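Local coordinates for hemolysin (PDB 2OAI), which probably binds flavin adenine dinucleotide as a membrane protein, and binds calcium ions through its C-terminal transporter-associated (CorC_HlyC) domain, the part given here, at residues 22-28 and 47-53. Residues are numbered along the deposited sequence.
Sequences IDGTLPI and YHTLAGM. With EDO (1,2-ethanediol), chain E.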
ATOM      1  N   ILE A  22       4.128  -5.397  -3.441  1.00 46.23           N
ATOM      2  CA  ILE A  22       4.746  -5.645  -4.755  1.00 46.26           C
ATOM      3  C   ILE A  22       4.381  -4.553  -5.771  1.00 46.49           C
ATOM      4  O   ILE A  22       3.236  -4.120  -5.845  1.00 47.33           O
ATOM      5  CB  ILE A  22       4.346  -7.016  -5.310  1.00 46.28           C
ATOM      6  CG1 ILE A  22       4.665  -8.126  -4.274  1.00 46.60           C
ATOM      7  CG2 ILE A  22       5.082  -7.275  -6.665  1.00 47.04           C
ATOM      8  CD1 ILE A  22       4.431  -9.559  -4.791  1.00 47.32           C
ATOM      9  N   ASP A  23       5.375  -4.097  -6.524  1.00 46.14           N
ATOM     10  CA  ASP A  23       5.174  -3.068  -7.566  1.00 46.78           C
ATOM     11  C   ASP A  23       4.311  -3.665  -8.696  1.00 47.07           C
ATOM     12  O   ASP A  23       4.470  -4.851  -9.051  1.00 46.85           O
ATOM     13  CB  ASP A  23       6.547  -2.646  -8.111  1.00 47.30           C
ATOM     14  CG  ASP A  23       6.467  -1.406  -8.945  1.00 48.93           C
ATOM     15  OD1 ASP A  23       5.997  -1.493 -10.094  1.00 54.25           O
ATOM     16  OD2 ASP A  23       6.866  -0.332  -8.454  1.00 50.61           O
ATOM     17  N   GLY A  24       3.363  -2.888  -9.234  1.00 46.72           N
ATOM     18  CA  GLY A  24       2.549  -3.383 -10.354  1.00 46.43           C
ATOM     19  C   GLY A  24       3.343  -3.834 -11.569  1.00 47.25           C
ATOM     20  O   GLY A  24       2.850  -4.628 -12.367  1.00 47.85           O
ATOM     21  N   THR A  25       4.569  -3.335 -11.746  1.00 47.09           N
ATOM     22  CA  THR A  25       5.360  -3.724 -12.924  1.00 46.76           C
ATOM     23  C   THR A  25       6.065  -5.084 -12.816  1.00 47.12           C
ATOM     24  O   THR A  25       6.745  -5.514 -13.769  1.00 46.05           O
ATOM     25  CB  THR A  25       6.423  -2.664 -13.269  1.00 46.90           C
ATOM     26  OG1 THR A  25       7.360  -2.588 -12.188  1.00 48.14           O
ATOM     27  CG2 THR A  25       5.770  -1.320 -13.515  1.00 48.15           C
ATOM     28  N   LEU A  26       5.918  -5.782 -11.694  1.00 46.97           N
ATOM     29  CA  LEU A  26       6.648  -7.049 -11.543  1.00 47.86           C
ATOM     30  C   LEU A  26       6.172  -8.025 -12.641  1.00 48.22           C
ATOM     31  O   LEU A  26       4.965  -8.232 -12.771  1.00 48.73           O
ATOM     32  CB  LEU A  26       6.426  -7.660 -10.147  1.00 47.52           C
ATOM     33  CG  LEU A  26       7.294  -8.908  -9.878  1.00 50.02           C
ATOM     34  CD1 LEU A  26       8.756  -8.501  -9.707  1.00 52.23           C
ATOM     35  CD2 LEU A  26       6.781  -9.688  -8.691  1.00 50.86           C
ATOM     36  N   PRO A  27       7.093  -8.607 -13.427  1.00 49.95           N
ATOM     37  CA  PRO A  27       6.592  -9.531 -14.461  1.00 50.48           C
ATOM     38  C   PRO A  27       5.922 -10.760 -13.826  1.00 51.11           C
ATOM     39  O   PRO A  27       6.351 -11.197 -12.760  1.00 50.69           O
ATOM     40  CB  PRO A  27       7.854  -9.958 -15.231  1.00 51.35           C
ATOM     41  CG  PRO A  27       8.920  -8.962 -14.839  1.00 51.78           C
ATOM     42  CD  PRO A  27       8.559  -8.485 -13.445  1.00 50.17           C
ATOM     43  N   ILE A  28       4.891 -11.307 -14.482  1.00 51.18           N
ATOM     44  CA  ILE A  28       4.159 -12.483 -13.966  1.00 51.92           C
ATOM     45  C   ILE A  28       5.083 -13.702 -13.794  1.00 51.81           C
ATOM     46  O   ILE A  28       4.915 -14.489 -12.862  1.00 51.45           O
ATOM     47  CB  ILE A  28       2.940 -12.837 -14.881  1.00 52.42           C
ATOM     48  CG1 ILE A  28       1.855 -11.761 -14.784  1.00 52.40           C
ATOM     49  CG2 ILE A  28       2.365 -14.258 -14.581  1.00 53.52           C
ATOM     50  CD1 ILE A  28       1.195 -11.570 -13.413  1.00 52.21           C
ATOM     51  N   TYR A  47      -1.526 -10.181 -20.721  1.00 60.37           N
ATOM     52  CA  TYR A  47      -0.729  -9.507 -19.701  1.00 57.56           C
ATOM     53  C   TYR A  47       0.580 -10.211 -19.385  1.00 55.62           C
ATOM     54  O   TYR A  47       0.694 -11.441 -19.533  1.00 55.63           O
ATOM     55  CB  TYR A  47      -1.546  -9.320 -18.425  1.00 57.62           C
ATOM     56  CG  TYR A  47      -1.988 -10.598 -17.767  1.00 57.22           C
ATOM     57  CD1 TYR A  47      -1.120 -11.299 -16.919  1.00 57.37           C
ATOM     58  CD2 TYR A  47      -3.285 -11.095 -17.955  1.00 57.47           C
ATOM     59  CE1 TYR A  47      -1.519 -12.479 -16.294  1.00 58.14           C
ATOM     60  CE2 TYR A  47      -3.702 -12.280 -17.328  1.00 58.06           C
ATOM     61  CZ  TYR A  47      -2.805 -12.953 -16.491  1.00 58.74           C
ATOM     62  OH  TYR A  47      -3.170 -14.122 -15.863  1.00 60.26           O
ATOM     63  N   HIS A  48       1.576  -9.433 -18.983  1.00 52.59           N
ATOM     64  CA  HIS A  48       2.851 -10.003 -18.596  1.00 51.48           C
ATOM     65  C   HIS A  48       3.338  -9.447 -17.262  1.00 49.85           C
ATOM     66  O   HIS A  48       4.407  -9.827 -16.799  1.00 48.63           O
ATOM     67  CB  HIS A  48       3.910  -9.826 -19.690  1.00 51.83           C
ATOM     68  CG  HIS A  48       4.334  -8.405 -19.887  1.00 53.73           C
ATOM     69  ND1 HIS A  48       3.563  -7.484 -20.569  1.00 58.07           N
ATOM     70  CD2 HIS A  48       5.437  -7.736 -19.468  1.00 55.73           C
ATOM     71  CE1 HIS A  48       4.169  -6.308 -20.558  1.00 57.70           C
ATOM     72  NE2 HIS A  48       5.306  -6.434 -19.894  1.00 58.63           N
ATOM     73  N   THR A  49       2.563  -8.547 -16.664  1.00 49.04           N
ATOM     74  CA  THR A  49       2.917  -7.975 -15.371  1.00 48.52           C
ATOM     75  C   THR A  49       1.751  -8.110 -14.385  1.00 48.05           C
ATOM     76  O   THR A  49       0.590  -8.335 -14.779  1.00 47.63           O
ATOM     77  CB  THR A  49       3.266  -6.456 -15.439  1.00 47.67           C
ATOM     78  OG1 THR A  49       2.073  -5.699 -15.704  1.00 49.54           O
ATOM     79  CG2 THR A  49       4.336  -6.153 -16.480  1.00 49.23           C
ATOM     80  N   LEU A  50       2.072  -7.946 -13.107  1.00 47.65           N
ATOM     81  CA  LEU A  50       1.053  -7.934 -12.052  1.00 47.77           C
ATOM     82  C   LEU A  50      -0.053  -6.891 -12.274  1.00 47.86           C
ATOM     83  O   LEU A  50      -1.248  -7.224 -12.153  1.00 48.38           O
ATOM     84  CB  LEU A  50       1.732  -7.774 -10.680  1.00 47.73           C
ATOM     85  CG  LEU A  50       0.854  -7.716  -9.414  1.00 48.30           C
ATOM     86  CD1 LEU A  50      -0.139  -8.897  -9.351  1.00 48.59           C
ATOM     87  CD2 LEU A  50       1.767  -7.705  -8.190  1.00 47.89           C
ATOM     88  N   ALA A  51       0.301  -5.643 -12.620  1.00 47.57           N
ATOM     89  CA  ALA A  51      -0.745  -4.640 -12.874  1.00 48.00           C
ATOM     90  C   ALA A  51      -1.624  -5.088 -14.050  1.00 48.76           C
ATOM     91  O   ALA A  51      -2.850  -4.949 -14.018  1.00 48.25           O
ATOM     92  CB  ALA A  51      -0.122  -3.265 -13.168  1.00 47.72           C
ATOM     93  N   GLY A  52      -0.977  -5.602 -15.100  1.00 48.10           N
ATOM     94  CA  GLY A  52      -1.676  -6.095 -16.294  1.00 50.02           C
ATOM     95  C   GLY A  52      -2.683  -7.181 -15.933  1.00 50.32           C
ATOM     96  O   GLY A  52      -3.811  -7.182 -16.451  1.00 49.61           O
HETATM   97  N   MSE A  53      -2.284  -8.074 -15.026  1.00 50.61           N
HETATM   98  CA  MSE A  53      -3.156  -9.143 -14.602  1.00 52.90           C
HETATM   99  C   MSE A  53      -4.372  -8.587 -13.864  1.00 51.22           C
HETATM  100  O   MSE A  53      -5.492  -9.076 -14.051  1.00 50.67           O
HETATM  101  CB  MSE A  53      -2.424 -10.133 -13.711  1.00 52.07           C
HETATM  102  CG  MSE A  53      -3.361 -11.194 -13.240  1.00 55.29           C
HETATM  103 SE   MSE A  53      -2.474 -12.740 -12.476  0.80 61.80          SE
HETATM  104  CE  MSE A  53      -1.935 -12.044 -10.914  1.00 49.67           C
TER
HETATM  105  C1  EDO E 202       3.696   0.703 -10.869  1.00 30.83           C
HETATM  106  O1  EDO E 202       5.016   0.872 -10.407  1.00 34.53           O
HETATM  107  C2  EDO E 202       3.410  -0.586 -11.603  1.00 33.41           C
HETATM  108  O2  EDO E 202       2.171  -0.477 -12.302  1.00 35.44           O
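Backbone hydrogen bonds join the lead-ins to two helices here: 22-28 leads from strand 20-22 into helix 28-35, and 47-53 starts helix 50-58. Ile-28 N donates to His-48 O (2.8 Å), and Leu-50 N donates to Leu-26 O (2.9 Å). These two bonds flank Pro-27 and Thr-49, whose CA atoms lie 4.1 Å apart, as a single antiparallel beta bridge. Pro-27 and Thr-49 are also the N-caps of their helices, so the bridge ties the two helix starts together. Thr-49 OG1 accepts from Gly-52 N at 3.1 Å, a side-chain capping bond. A third bond, Ala-51 N to Gly-24 O (2.8 Å), fills another amide of the first helical turn.

Beside the bridge, side chains make apolar contacts. Ile-28 CD1 reaches CB of the selenomethionine Met-53 (3.9 Å), and Ile-28 CG1 meets the edge of the Tyr-47 ring at CD1 (3.7 Å). Ile-22 CG2 touches Leu-50 CD2 at 3.7 Å. Leu-31 of helix 28-35 and Ile-75 of strand 73-76 in the antiparallel sheet complete this part of the transporter-associated domain core.

Gly-24 sits in a type I turn from Asp-23 to Leu-26. A CB on it would sit tight against Ala-51 CB. Asp-23 OD1 accepts from Thr-25 N at 2.9 Å, making an Asx turn, and from Thr-25 OG1 at 2.7 Å. It also binds 1,2-ethanediol, probably from the crystallisation liquor. Asp-79, Leu-80, Asp-81 and Asp-86 form the calcium sites; Asp-23 is a neighbour, its side chain about 5 Å from a calcium ion.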